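Local coordinates for inner membrane protein (Salmonella typhimurium LT2, PDB 2QJV), which probably acts as a sugar-acid isomerase of the KduI/IolB cupin family, with glucuronate isomerase activity, and binds nickel, at residues A[16-21]-A[30-35]; A[55-60]-A[76-81]; A[137-142]-A[157-162]; A[192-197]-A[235-240]. The protein carries 2 engineered substitutions. All coordinates share one frame; numbering follows the deposited sequence. Where two conformers were deposited one is given.

Contact 1: residues A[16-21]-A[30-35]; sequences IQHISP and GFDVWQ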
loop_
_atom_site.group_PDB
_atom_site.type_symbol
_atom_site.label_atom_id
_atom_site.label_comp_id
_atom_site.label_asym_id
_atom_site.label_seq_id
_atom_site.Cartn_x
_atom_site.Cartn_y
_atom_site.Cartn_z
ATOM N N ILE A 16 16.727 -22.495 -2.657
ATOM C CA ILE A 16 16.771 -21.053 -2.270
ATOM C C ILE A 16 15.791 -20.176 -3.053
ATOM O O ILE A 16 15.331 -19.116 -2.570
ATOM C CB ILE A 16 18.244 -20.486 -2.383
ATOM C CG1 ILE A 16 18.754 -20.445 -3.833
ATOM C CG2 ILE A 16 19.183 -21.279 -1.503
ATOM C CD1 ILE A 16 20.037 -19.572 -3.984
ATOM N N GLN A 17 15.451 -20.629 -4.256
ATOM C CA GLN A 17 14.417 -19.968 -5.076
ATOM C C GLN A 17 13.392 -20.988 -5.571
ATOM O O GLN A 17 13.763 -22.015 -6.096
ATOM C CB GLN A 17 14.994 -19.209 -6.292
ATOM C CG GLN A 17 15.682 -17.843 -5.910
ATOM C CD GLN A 17 14.735 -16.761 -5.450
ATOM O OE1 GLN A 17 13.508 -16.955 -5.432
ATOM N NE2 GLN A 17 15.294 -15.618 -5.039
ATOM N N HIS A 18 12.119 -20.687 -5.352
ATOM C CA HIS A 18 11.006 -21.538 -5.798
ATOM C C HIS A 18 9.876 -20.649 -6.324
ATOM O O HIS A 18 9.052 -20.134 -5.554
ATOM C CB HIS A 18 10.471 -22.512 -4.711
ATOM C CG HIS A 18 9.294 -23.307 -5.195
ATOM N ND1 HIS A 18 9.404 -24.252 -6.193
ATOM C CD2 HIS A 18 7.972 -23.232 -4.888
ATOM C CE1 HIS A 18 8.203 -24.731 -6.476
ATOM N NE2 HIS A 18 7.319 -24.142 -5.687
ATOM N N ILE A 19 9.855 -20.500 -7.647
ATOM C CA ILE A 19 8.861 -19.694 -8.340
ATOM C C ILE A 19 8.025 -20.634 -9.190
ATOM O O ILE A 19 8.552 -21.344 -10.049
ATOM C CB ILE A 19 9.504 -18.583 -9.236
ATOM C CG1 ILE A 19 10.582 -17.794 -8.464
ATOM C CG2 ILE A 19 8.401 -17.654 -9.827
ATOM C CD1 ILE A 19 10.071 -17.143 -7.153
ATOM N N SER A 20 6.719 -20.653 -8.944
ATOM C CA SER A 20 5.807 -21.547 -9.657
ATOM C C SER A 20 4.688 -20.737 -10.263
ATOM O O SER A 20 4.399 -19.620 -9.794
ATOM C CB SER A 20 5.237 -22.593 -8.688
ATOM O OG SER A 20 4.389 -22.041 -7.700
ATOM N N PRO A 21 4.037 -21.286 -11.300
ATOM C CA PRO A 21 2.848 -20.591 -11.791
ATOM C C PRO A 21 1.834 -20.274 -10.669
ATOM O O PRO A 21 1.255 -19.182 -10.631
ATOM C CB PRO A 21 2.297 -21.560 -12.845
ATOM C CG PRO A 21 3.485 -22.300 -13.328
ATOM C CD PRO A 21 4.357 -22.473 -12.120
ATOM N N GLY A 30 7.936 -21.775 -14.474
ATOM C CA GLY A 30 8.444 -22.176 -13.179
ATOM C C GLY A 30 9.950 -21.950 -13.196
ATOM O O GLY A 30 10.625 -22.110 -14.229
ATOM N N PHE A 31 10.483 -21.522 -12.054
ATOM C CA PHE A 31 11.899 -21.327 -11.916
ATOM C C PHE A 31 12.353 -21.709 -10.486
ATOM O O PHE A 31 11.929 -21.122 -9.508
ATOM C CB PHE A 31 12.289 -19.862 -12.256
ATOM C CG PHE A 31 13.759 -19.610 -12.148
ATOM C CD1 PHE A 31 14.629 -20.127 -13.092
ATOM C CD2 PHE A 31 14.284 -18.905 -11.072
ATOM C CE1 PHE A 31 15.987 -19.911 -12.970
ATOM C CE2 PHE A 31 15.633 -18.717 -10.946
ATOM C CZ PHE A 31 16.474 -19.233 -11.897
ATOM N N ASP A 32 13.303 -22.630 -10.407
ATOM C CA ASP A 32 13.877 -23.070 -9.164
ATOM C C ASP A 32 15.388 -22.963 -9.155
ATOM O O ASP A 32 16.039 -23.178 -10.170
ATOM C CB ASP A 32 13.532 -24.532 -8.895
ATOM C CG ASP A 32 12.080 -24.728 -8.478
ATOM O OD1 ASP A 32 11.804 -24.584 -7.272
ATOM O OD2 ASP A 32 11.212 -24.999 -9.345
ATOM N N VAL A 33 15.931 -22.623 -7.994
ATOM C CA VAL A 33 17.379 -22.648 -7.801
ATOM C C VAL A 33 17.658 -23.532 -6.584
ATOM O O VAL A 33 16.959 -23.473 -5.557
ATOM C CB VAL A 33 18.027 -21.224 -7.659
ATOM C CG1 VAL A 33 19.546 -21.338 -7.319
ATOM C CG2 VAL A 33 17.813 -20.359 -8.915
ATOM N N TRP A 34 18.688 -24.358 -6.737
ATOM C CA TRP A 34 19.155 -25.259 -5.736
ATOM C C TRP A 34 20.626 -24.970 -5.482
ATOM O O TRP A 34 21.402 -24.898 -6.416
ATOM C CB TRP A 34 18.948 -26.722 -6.166
ATOM C CG TRP A 34 17.515 -27.174 -6.188
ATOM C CD1 TRP A 34 16.643 -27.098 -7.239
ATOM C CD2 TRP A 34 16.814 -27.825 -5.134
ATOM N NE1 TRP A 34 15.452 -27.624 -6.892
ATOM C CE2 TRP A 34 15.513 -28.084 -5.606
ATOM C CE3 TRP A 34 17.154 -28.200 -3.839
ATOM C CZ2 TRP A 34 14.534 -28.701 -4.826
ATOM C CZ3 TRP A 34 16.175 -28.840 -3.052
ATOM C CH2 TRP A 34 14.880 -29.069 -3.559
ATOM N N GLN A 35 20.970 -24.735 -4.207
ATOM C CA GLN A 35 22.348 -24.534 -3.794
ATOM C C GLN A 35 22.755 -25.790 -3.029
ATOM O O GLN A 35 22.328 -26.041 -1.876
ATOM C CB GLN A 35 22.470 -23.231 -2.996
ATOM C CG GLN A 35 23.854 -22.679 -2.808
ATOM C CD GLN A 35 24.538 -22.242 -4.110
ATOM O OE1 GLN A 35 24.148 -21.245 -4.762
ATOM N NE2 GLN A 35 25.605 -22.953 -4.443
HETATM O O HOH W 1 8.714 -24.085 -9.636
#
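Ile16 and Gln17 both face Val33 in a classic beta bulge, where strand 16-19, outermost within this chain, joins strand 30-35 of the antiparallel sheet of this cupin-type chain. In the bulge, CG1 of Ile16 sits between its own backbone N and carbonyl carbon (chi1 66°) and meets CG1 of Val33 at 3.7 Å. Val33 N donates to Gln17 O at 2.9 Å, whereas the bond from Gln17 N to Val33 O is weak at 3.5 Å. Past it, Ile19 and Phe31 exchange a regular pair of backbone bonds. Gln17, Ile19, Phe31 and Val33 share one face of the sheet, and the Phe31 ring packs on Leu242 and Val244 of strand 238-246. The other face carries His18 and Asp32, lying side by side and pointing the same way. His18 ND1 donates to the syn lone pair of Asp32 OD1 at 2.7 Å, almost in the ring plane, although ring and carboxylate planes differ by 35°. Asn15 ND2 also bonds to OD1, and one water donates both to Asp32 OD2 (2.7 Å) and to Ile19 O. Across the subunit boundary, His18 NE2 is hydrogen-bonded to Glu27 OE2 of the second subunit. An imidazole held between two carboxylates in this way would probably be stabilised in its doubly protonated, positively charged form.

Contact 2: residues A[55-60]-A[76-81]; sequences LVAGLA and MSPFER. With SO4 (sulfate ion), chain I.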
loop_
_atom_site.group_PDB
_atom_site.type_symbol
_atom_site.label_atom_id
_atom_site.label_comp_id
_atom_site.label_asym_id
_atom_site.label_seq_id
_atom_site.Cartn_x
_atom_site.Cartn_y
_atom_site.Cartn_z
ATOM N N LEU A 55 23.453 -25.201 -15.222
ATOM C CA LEU A 55 24.550 -25.199 -14.229
ATOM C C LEU A 55 25.110 -23.775 -14.186
ATOM O O LEU A 55 25.905 -23.352 -15.046
ATOM C CB LEU A 55 25.624 -26.260 -14.535
ATOM C CG LEU A 55 25.294 -27.757 -14.300
ATOM C CD1 LEU A 55 24.106 -28.277 -15.110
ATOM C CD2 LEU A 55 26.533 -28.659 -14.584
ATOM N N VAL A 56 24.600 -23.009 -13.232
ATOM C CA VAL A 56 24.968 -21.598 -13.070
ATOM C C VAL A 56 26.452 -21.489 -12.612
ATOM O O VAL A 56 27.209 -20.621 -13.051
ATOM C CB VAL A 56 24.003 -20.806 -12.103
ATOM C CG1 VAL A 56 24.487 -19.324 -12.004
ATOM C CG2 VAL A 56 22.473 -20.927 -12.491
ATOM N N ALA A 57 26.836 -22.401 -11.734
ATOM C CA ALA A 57 28.181 -22.505 -11.186
ATOM C C ALA A 57 28.387 -23.919 -10.615
ATOM O O ALA A 57 27.505 -24.487 -9.946
ATOM C CB ALA A 57 28.414 -21.456 -10.126
ATOM N N GLY A 58 29.541 -24.502 -10.910
ATOM C CA GLY A 58 29.870 -25.804 -10.402
ATOM C C GLY A 58 29.603 -26.952 -11.345
ATOM O O GLY A 58 29.134 -26.782 -12.469
ATOM N N LEU A 59 29.959 -28.134 -10.863
ATOM C CA LEU A 59 29.928 -29.355 -11.662
ATOM C C LEU A 59 28.895 -30.330 -11.131
ATOM O O LEU A 59 28.724 -30.444 -9.922
ATOM C CB LEU A 59 31.329 -29.986 -11.659
ATOM C CG LEU A 59 32.525 -29.123 -12.054
ATOM C CD1 LEU A 59 33.772 -29.992 -12.009
ATOM C CD2 LEU A 59 32.375 -28.462 -13.424
ATOM N N ALA A 60 28.207 -31.008 -12.049
ATOM C CA ALA A 60 27.123 -31.922 -11.730
ATOM C C ALA A 60 27.104 -33.130 -12.672
ATOM O O ALA A 60 27.590 -33.053 -13.788
ATOM C CB ALA A 60 25.750 -31.178 -11.799
HETATM N N MSE A 76 33.034 -21.990 -12.256
HETATM C CA MSE A 76 32.805 -22.027 -10.818
HETATM C C MSE A 76 32.104 -20.753 -10.336
HETATM O O MSE A 76 31.814 -20.617 -9.156
HETATM C CB MSE A 76 34.128 -22.266 -10.109
HETATM C CG MSE A 76 34.822 -23.569 -10.592
HETATM SE SE MSE A 76 33.704 -25.180 -10.400
HETATM C CE MSE A 76 33.685 -25.242 -8.513
ATOM N N SER A 77 31.814 -19.853 -11.279
ATOM C CA SER A 77 31.076 -18.627 -11.060
ATOM C C SER A 77 30.436 -18.177 -12.385
ATOM O O SER A 77 31.072 -18.266 -13.446
ATOM C CB SER A 77 31.969 -17.498 -10.566
ATOM O OG SER A 77 31.236 -16.269 -10.569
ATOM N N PRO A 78 29.217 -17.640 -12.342
ATOM C CA PRO A 78 28.663 -17.098 -13.613
ATOM C C PRO A 78 29.541 -15.945 -14.213
ATOM O O PRO A 78 29.615 -15.787 -15.424
ATOM C CB PRO A 78 27.237 -16.649 -13.198
ATOM C CG PRO A 78 27.360 -16.357 -11.748
ATOM C CD PRO A 78 28.255 -17.451 -11.228
ATOM N N PHE A 79 30.308 -15.273 -13.355
ATOM C CA PHE A 79 31.147 -14.132 -13.723
ATOM C C PHE A 79 32.452 -14.482 -14.486
ATOM O O PHE A 79 33.251 -13.602 -14.797
ATOM C CB PHE A 79 31.370 -13.239 -12.483
ATOM C CG PHE A 79 30.107 -12.525 -12.088
ATOM C CD1 PHE A 79 29.638 -11.465 -12.875
ATOM C CD2 PHE A 79 29.343 -12.953 -11.009
ATOM C CE1 PHE A 79 28.429 -10.829 -12.580
ATOM C CE2 PHE A 79 28.137 -12.316 -10.696
ATOM C CZ PHE A 79 27.690 -11.254 -11.485
ATOM N N GLU A 80 32.633 -15.763 -14.803
ATOM C CA GLU A 80 33.709 -16.194 -15.691
ATOM C C GLU A 80 33.376 -15.780 -17.140
ATOM O O GLU A 80 34.282 -15.748 -17.968
ATOM C CB GLU A 80 33.966 -17.697 -15.602
ATOM C CG GLU A 80 34.626 -18.082 -14.284
ATOM C CD GLU A 80 35.015 -19.549 -14.186
ATOM O OE1 GLU A 80 35.369 -20.144 -15.215
ATOM O OE2 GLU A 80 34.999 -20.094 -13.064
ATOM N N ARG A 81 32.094 -15.480 -17.426
ATOM C CA ARG A 81 31.635 -14.984 -18.752
ATOM C C ARG A 81 31.884 -15.999 -19.883
ATOM O O ARG A 81 32.246 -15.634 -21.012
ATOM C CB ARG A 81 32.275 -13.650 -19.118
ATOM C CG ARG A 81 31.963 -12.524 -18.142
ATOM C CD ARG A 81 32.734 -11.291 -18.492
ATOM N NE ARG A 81 32.355 -10.607 -19.739
ATOM C CZ ARG A 81 31.398 -9.681 -19.863
ATOM N NH1 ARG A 81 30.682 -9.269 -18.835
ATOM N NH2 ARG A 81 31.190 -9.123 -21.041
HETATM S S SO4 I . 33.584 -10.534 -23.460
HETATM O O1 SO4 I . 33.378 -11.346 -24.678
HETATM O O2 SO4 I . 32.456 -9.592 -23.445
HETATM O O3 SO4 I . 34.838 -9.765 -23.524
HETATM O O4 SO4 I . 33.706 -11.406 -22.275
#
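Val56 and Pro78 meet where the loop after strand 49-55 meets the loop before strand 86-89 in the first cupin-like half of the chain, beside the classic beta bulge that Val56 and Ala57 make against Glu104. CG1 of Val56, anti to its backbone N (chi1 180°), presses on the proline ring at CB, 4.0 Å away. Next along, the methyl of Ala57 is the bump that enters the bend of residues 76-78: its CB lies 3.6 Å from Met76 O and 4.2 Å from Pro78 CD. Met76, a selenomethionine, closes the far end. Its chain is bent at chi2 and chi3 and curls back, bringing SE to 3.9 Å from CA of Gly58 and, more loosely, to 4.4 Å from CG of Leu59. No hydrogen bond crosses between the two segments, so the fit is one of shape. The segment 76-81 keeps its own form through an ST turn, with Ser77 OG accepting from Phe79 N, and through Glu80 OE2, which takes the N-H of Met76 from above the carboxylate plane. Val56 and Pro78 also rest on Tyr240 of the facing sheet. At the outer end, Arg81 grips a sulfate, probably from the crystallisation liquor, which His130 also binds: Arg81 NE reaches O4 at 3.0 Å and NH2 reaches O2 at 2.8 Å.

Contact 3: residues A[137-142]-A[157-162]; sequences QRLVHN and EVYTNA. Engineered in segment 157-162: Ala162 (natural residue Glu).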
loop_
_atom_site.group_PDB
_atom_site.type_symbol
_atom_site.label_atom_id
_atom_site.label_comp_id
_atom_site.label_asym_id
_atom_site.label_seq_id
_atom_site.Cartn_x
_atom_site.Cartn_y
_atom_site.Cartn_z
ATOM N N GLN A 137 25.877 -1.874 -24.143
ATOM C CA GLN A 137 26.465 -3.210 -24.655
ATOM C C GLN A 137 26.631 -4.392 -23.640
ATOM O O GLN A 137 27.481 -4.363 -22.759
ATOM C CB GLN A 137 27.788 -3.115 -25.490
ATOM C CG GLN A 137 28.268 -4.609 -26.024
ATOM C CD GLN A 137 29.212 -4.707 -27.302
ATOM O OE1 GLN A 137 30.329 -5.253 -27.221
ATOM N NE2 GLN A 137 28.724 -4.240 -28.467
ATOM N N ARG A 138 25.882 -5.470 -23.902
ATOM C CA ARG A 138 25.772 -6.638 -23.079
ATOM C C ARG A 138 26.262 -7.905 -23.813
ATOM O O ARG A 138 26.318 -7.937 -25.032
ATOM C CB ARG A 138 24.296 -6.791 -22.697
ATOM C CG ARG A 138 23.760 -5.542 -22.043
ATOM C CD ARG A 138 22.383 -5.162 -22.559
ATOM N NE ARG A 138 22.327 -4.705 -23.938
ATOM C CZ ARG A 138 21.203 -4.375 -24.576
ATOM N NH1 ARG A 138 20.022 -4.472 -23.985
ATOM N NH2 ARG A 138 21.256 -3.962 -25.831
ATOM N N LEU A 139 26.704 -8.881 -23.048
ATOM C CA LEU A 139 27.071 -10.177 -23.547
ATOM C C LEU A 139 25.830 -11.027 -23.312
ATOM O O LEU A 139 25.289 -11.043 -22.209
ATOM C CB LEU A 139 28.313 -10.731 -22.828
ATOM C CG LEU A 139 28.672 -12.194 -23.032
ATOM C CD1 LEU A 139 29.013 -12.477 -24.522
ATOM C CD2 LEU A 139 29.834 -12.558 -22.135
ATOM N N VAL A 140 25.398 -11.749 -24.353
ATOM C CA VAL A 140 24.208 -12.580 -24.329
ATOM C C VAL A 140 24.578 -14.034 -24.740
ATOM O O VAL A 140 25.306 -14.235 -25.711
ATOM C CB VAL A 140 23.109 -11.970 -25.249
ATOM C CG1 VAL A 140 21.813 -12.836 -25.303
ATOM C CG2 VAL A 140 22.828 -10.488 -24.853
ATOM N N HIS A 141 24.149 -14.986 -23.913
ATOM C CA HIS A 141 24.267 -16.427 -24.139
ATOM C C HIS A 141 22.880 -17.027 -24.325
ATOM O O HIS A 141 22.082 -17.161 -23.366
ATOM C CB HIS A 141 24.967 -17.154 -22.986
ATOM C CG HIS A 141 26.402 -16.758 -22.760
ATOM N ND1 HIS A 141 27.031 -16.968 -21.551
ATOM C CD2 HIS A 141 27.316 -16.154 -23.560
ATOM C CE1 HIS A 141 28.282 -16.544 -21.632
ATOM N NE2 HIS A 141 28.480 -16.032 -22.839
ATOM N N ASN A 142 22.565 -17.370 -25.577
ATOM C CA ASN A 142 21.279 -18.008 -25.918
ATOM C C ASN A 142 21.335 -19.509 -25.662
ATOM O O ASN A 142 21.709 -20.309 -26.541
ATOM C CB ASN A 142 20.884 -17.671 -27.369
ATOM C CG ASN A 142 20.573 -16.187 -27.548
ATOM O OD1 ASN A 142 21.257 -15.467 -28.297
ATOM N ND2 ASN A 142 19.569 -15.715 -26.828
ATOM N N GLU A 157 20.895 -16.052 -20.785
ATOM C CA GLU A 157 21.633 -15.387 -19.707
ATOM C C GLU A 157 22.328 -14.137 -20.324
ATOM O O GLU A 157 22.800 -14.140 -21.476
ATOM C CB GLU A 157 22.545 -16.357 -18.914
ATOM C CG GLU A 157 23.696 -16.913 -19.655
ATOM C CD GLU A 157 24.528 -17.918 -18.889
ATOM O OE1 GLU A 157 24.137 -18.408 -17.796
ATOM O OE2 GLU A 157 25.535 -18.303 -19.475
ATOM N N VAL A 158 22.338 -13.049 -19.556
ATOM C CA VAL A 158 22.859 -11.761 -19.970
ATOM C C VAL A 158 23.796 -11.148 -18.910
ATOM O O VAL A 158 23.530 -11.267 -17.705
ATOM C CB VAL A 158 21.676 -10.776 -20.266
ATOM C CG1 VAL A 158 22.187 -9.385 -20.727
ATOM C CG2 VAL A 158 20.702 -11.383 -21.295
ATOM N N TYR A 159 24.888 -10.543 -19.398
ATOM C CA TYR A 159 25.900 -9.872 -18.590
ATOM C C TYR A 159 25.871 -8.408 -18.895
ATOM O O TYR A 159 26.082 -7.998 -20.028
ATOM C CB TYR A 159 27.306 -10.382 -18.862
ATOM C CG TYR A 159 27.496 -11.818 -18.556
ATOM C CD1 TYR A 159 27.064 -12.801 -19.443
ATOM C CD2 TYR A 159 28.157 -12.206 -17.415
ATOM C CE1 TYR A 159 27.252 -14.136 -19.175
ATOM C CE2 TYR A 159 28.346 -13.533 -17.134
ATOM C CZ TYR A 159 27.919 -14.497 -18.015
ATOM O OH TYR A 159 28.105 -15.816 -17.699
ATOM N N THR A 160 25.611 -7.616 -17.849
ATOM C CA THR A 160 25.512 -6.174 -17.953
ATOM C C THR A 160 26.580 -5.564 -17.044
ATOM O O THR A 160 26.484 -5.630 -15.833
ATOM C CB THR A 160 24.085 -5.656 -17.619
ATOM O OG1 THR A 160 23.102 -6.438 -18.322
ATOM C CG2 THR A 160 23.929 -4.118 -17.991
ATOM N N ASN A 161 27.572 -4.935 -17.640
ATOM C CA ASN A 161 28.640 -4.301 -16.840
ATOM C C ASN A 161 28.146 -3.057 -16.105
ATOM O O ASN A 161 27.187 -2.391 -16.547
ATOM C CB ASN A 161 29.868 -4.065 -17.710
ATOM C CG ASN A 161 30.502 -5.377 -18.170
ATOM O OD1 ASN A 161 30.204 -6.472 -17.649
ATOM N ND2 ASN A 161 31.377 -5.272 -19.121
ATOM N N ALA A 162 28.741 -2.823 -14.930
ATOM C CA ALA A 162 28.339 -1.741 -14.019
ATOM C C ALA A 162 28.236 -0.412 -14.772
ATOM O O ALA A 162 29.196 0.003 -15.436
ATOM C CB ALA A 162 29.311 -1.629 -12.837
HETATM O O HOH W 2 27.635 -4.296 -20.352
#
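The rings of His141 and Tyr159 form an offset edge-to-face pair, the Tyr159 edge directed at the imidazole face, with planes at 67° and centroids 5.3 Å apart. At the imidazole edge, in its plane, ND1 donates to OE2 of Glu157 at 2.9 Å, while Leu139 O lies at the edge of the Tyr159 ring. These groups share one face of the beta hairpin made by strands 138-142 and 154-160, part of the second cupin-like sheet. Glu157 CG stands between its backbone N and carbonyl carbon (chi1 68°), and CG packs on His141 CB at 3.6 Å. The histidine uses the anti lone pair of OE2, an oxygen that also makes a salt bridge with Arg75, and OE1 bonds to the hydroxyl of Tyr240; the buried carboxylate is thus held by three groups. Beside Tyr159, Leu139 points the same way, its CD2 3.9 Å from CD1 of the ring. Two hydrogen-bonded pairs, Leu139 with Tyr159 and His141 with Glu157, tie the backbones by four bonds, the straightest from His141 N to Glu157 O (178°). On the opposite face the valines pair loosely: CG2 of Val140 lies 4.2 Å from CG2 of Val158. CG1 of Val158 also touches Arg138 CB at 3.9 Å.

Contact 4: residues A[192-197]-A[235-240]; sequences FNPPQG and AGYDNY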
loop_
_atom_site.group_PDB
_atom_site.type_symbol
_atom_site.label_atom_id
_atom_site.label_comp_id
_atom_site.label_asym_id
_atom_site.label_seq_id
_atom_site.Cartn_x
_atom_site.Cartn_y
_atom_site.Cartn_z
ATOM N N PHE A 192 25.437 -10.529 -8.725
ATOM C CA PHE A 192 26.331 -9.366 -8.674
ATOM C C PHE A 192 27.764 -9.721 -8.329
ATOM O O PHE A 192 28.036 -10.706 -7.611
ATOM C CB PHE A 192 25.800 -8.305 -7.685
ATOM C CG PHE A 192 24.466 -7.806 -8.056
ATOM C CD1 PHE A 192 24.326 -6.741 -8.962
ATOM C CD2 PHE A 192 23.323 -8.453 -7.594
ATOM C CE1 PHE A 192 23.073 -6.364 -9.381
ATOM C CE2 PHE A 192 22.072 -8.086 -8.044
ATOM C CZ PHE A 192 21.944 -7.029 -8.902
ATOM N N ASN A 193 28.666 -8.941 -8.926
ATOM C CA ASN A 193 30.087 -8.996 -8.685
ATOM C C ASN A 193 30.639 -7.570 -8.533
ATOM O O ASN A 193 30.608 -6.774 -9.495
ATOM C CB ASN A 193 30.842 -9.781 -9.779
ATOM C CG ASN A 193 32.286 -10.008 -9.417
ATOM O OD1 ASN A 193 32.606 -10.299 -8.279
ATOM N ND2 ASN A 193 33.173 -9.842 -10.383
ATOM N N PRO A 194 31.137 -7.216 -7.322
ATOM C CA PRO A 194 31.189 -8.007 -6.068
ATOM C C PRO A 194 29.779 -8.369 -5.565
ATOM O O PRO A 194 28.813 -7.718 -5.949
ATOM C CB PRO A 194 31.989 -7.116 -5.096
ATOM C CG PRO A 194 32.681 -6.128 -5.968
ATOM C CD PRO A 194 31.834 -5.935 -7.181
ATOM N N PRO A 195 29.651 -9.425 -4.719
ATOM C CA PRO A 195 28.328 -9.958 -4.355
ATOM C C PRO A 195 27.370 -9.092 -3.534
ATOM O O PRO A 195 26.160 -9.370 -3.583
ATOM C CB PRO A 195 28.670 -11.258 -3.562
ATOM C CG PRO A 195 30.053 -11.067 -3.089
ATOM C CD PRO A 195 30.746 -10.155 -4.060
ATOM N N GLN A 196 27.851 -8.043 -2.858
ATOM C CA GLN A 196 26.968 -7.215 -2.014
ATOM C C GLN A 196 26.205 -6.126 -2.802
ATOM O O GLN A 196 25.466 -5.334 -2.214
ATOM C CB GLN A 196 27.721 -6.562 -0.828
ATOM C CG GLN A 196 28.677 -5.411 -1.176
ATOM C CD GLN A 196 30.070 -5.839 -1.591
ATOM O OE1 GLN A 196 30.289 -6.953 -2.085
ATOM N NE2 GLN A 196 31.038 -4.940 -1.375
ATOM N N GLY A 197 26.370 -6.104 -4.121
ATOM C CA GLY A 197 25.714 -5.113 -4.965
ATOM C C GLY A 197 24.238 -5.281 -5.206
ATOM O O GLY A 197 23.604 -6.255 -4.781
ATOM N N ALA A 235 27.228 1.700 -10.666
ATOM C CA ALA A 235 28.696 1.792 -10.691
ATOM C C ALA A 235 29.336 0.917 -9.590
ATOM O O ALA A 235 28.952 0.986 -8.414
ATOM C CB ALA A 235 29.169 3.237 -10.568
ATOM N N GLY A 236 30.324 0.112 -9.982
ATOM C CA GLY A 236 31.013 -0.790 -9.059
ATOM C C GLY A 236 30.486 -2.203 -9.003
ATOM O O GLY A 236 31.211 -3.115 -8.601
ATOM N N TYR A 237 29.244 -2.412 -9.438
ATOM C CA TYR A 237 28.609 -3.733 -9.396
ATOM C C TYR A 237 28.152 -4.269 -10.741
ATOM O O TYR A 237 27.120 -3.862 -11.291
ATOM C CB TYR A 237 27.435 -3.731 -8.420
ATOM C CG TYR A 237 27.886 -3.431 -7.016
ATOM C CD1 TYR A 237 28.637 -4.367 -6.297
ATOM C CD2 TYR A 237 27.560 -2.229 -6.390
ATOM C CE1 TYR A 237 29.051 -4.108 -5.014
ATOM C CE2 TYR A 237 28.014 -1.954 -5.075
ATOM C CZ TYR A 237 28.750 -2.894 -4.420
ATOM O OH TYR A 237 29.166 -2.633 -3.127
ATOM N N ASP A 238 28.963 -5.184 -11.256
ATOM C CA ASP A 238 28.629 -5.920 -12.475
ATOM C C ASP A 238 27.409 -6.836 -12.189
ATOM O O ASP A 238 27.210 -7.353 -11.072
ATOM C CB ASP A 238 29.808 -6.737 -13.014
ATOM C CG ASP A 238 30.918 -5.903 -13.592
ATOM O OD1 ASP A 238 30.714 -4.766 -14.072
ATOM O OD2 ASP A 238 32.030 -6.426 -13.551
ATOM N N ASN A 239 26.562 -6.981 -13.199
ATOM C CA ASN A 239 25.327 -7.746 -13.113
ATOM C C ASN A 239 25.303 -8.902 -14.134
ATOM O O ASN A 239 25.956 -8.867 -15.175
ATOM C CB ASN A 239 24.129 -6.777 -13.272
ATOM C CG ASN A 239 22.733 -7.454 -13.310
ATOM O OD1 ASN A 239 22.094 -7.405 -14.363
ATOM N ND2 ASN A 239 22.237 -8.045 -12.175
ATOM N N TYR A 240 24.585 -9.940 -13.744
ATOM C CA TYR A 240 24.286 -11.094 -14.515
ATOM C C TYR A 240 22.834 -11.442 -14.202
ATOM O O TYR A 240 22.376 -11.256 -13.069
ATOM C CB TYR A 240 25.214 -12.268 -14.131
ATOM C CG TYR A 240 24.713 -13.643 -14.507
ATOM C CD1 TYR A 240 23.808 -14.319 -13.669
ATOM C CD2 TYR A 240 25.105 -14.271 -15.682
ATOM C CE1 TYR A 240 23.301 -15.555 -13.995
ATOM C CE2 TYR A 240 24.642 -15.550 -16.000
ATOM C CZ TYR A 240 23.732 -16.191 -15.150
ATOM O OH TYR A 240 23.227 -17.449 -15.412
HETATM O O HOH W 3 32.560 -9.060 -13.097
HETATM O O HOH W 4 33.252 -5.771 -10.822
#
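Gly236 meets the segment 192-197 through its carbonyl: O lies 3.2 Å from CD of Pro194, which follows a cis peptide bond. Tyr237 comes next and makes the main contact. CA of Gly197, the last residue of a type I turn that starts at Pro194, sits over the centre of the phenol face, 3.3 Å from the centroid and 14° off its normal, a CH-pi contact made possible by a residue without a side chain. At the ring edge, Pro194 O approaches CD1 at 3.4 Å, and CG of Gln196 comes just as close to the phenol oxygen. That hydroxyl is hydrogen-bonded to His260 and Trp262 of the third subunit. Then Asp238 N donates to Asn193 O at 2.9 Å and Asn193 N to Asp238 O at 3.0 Å; Asp238 OD2 receives two waters, one also bound by Asn193 ND2 and the other by Asn193 O, while OD1 takes the backbone N-H of Ala162, an engineered residue. Asn239 turns to the opposite face, where ND2 passes Phe192 CE1 at 3.4 Å on its way to His190 ND1. From here strand 238-246 runs on between two neighbours, pairing Tyr240 with Arg191 of strand 181-193 and Asn239 with Thr160 of strand 154-160.

How the contacts relate
Contacts 1 and 3 are buried strand pairings, one in each large sheet and on opposite sides of the chain's centre. Each includes a histidine-carboxylate bond, on the face away from the apolar side chains in contact 1 and on the same face as Leu139 and Tyr159 in contact 3; the first continues to another subunit, the second into the chain's own polar network. Contacts 2 and 4 are only partly buried: contact 2 relies on shape without cross-bonds, contact 4 on a short strand pairing, a glycine over an aromatic face and water. Contacts 3 and 4 belong to the same sheet. Contact 2 reaches both, through Pro78 O to Tyr159 OH and through the Phe79 ring, whereas contact 1 touches none.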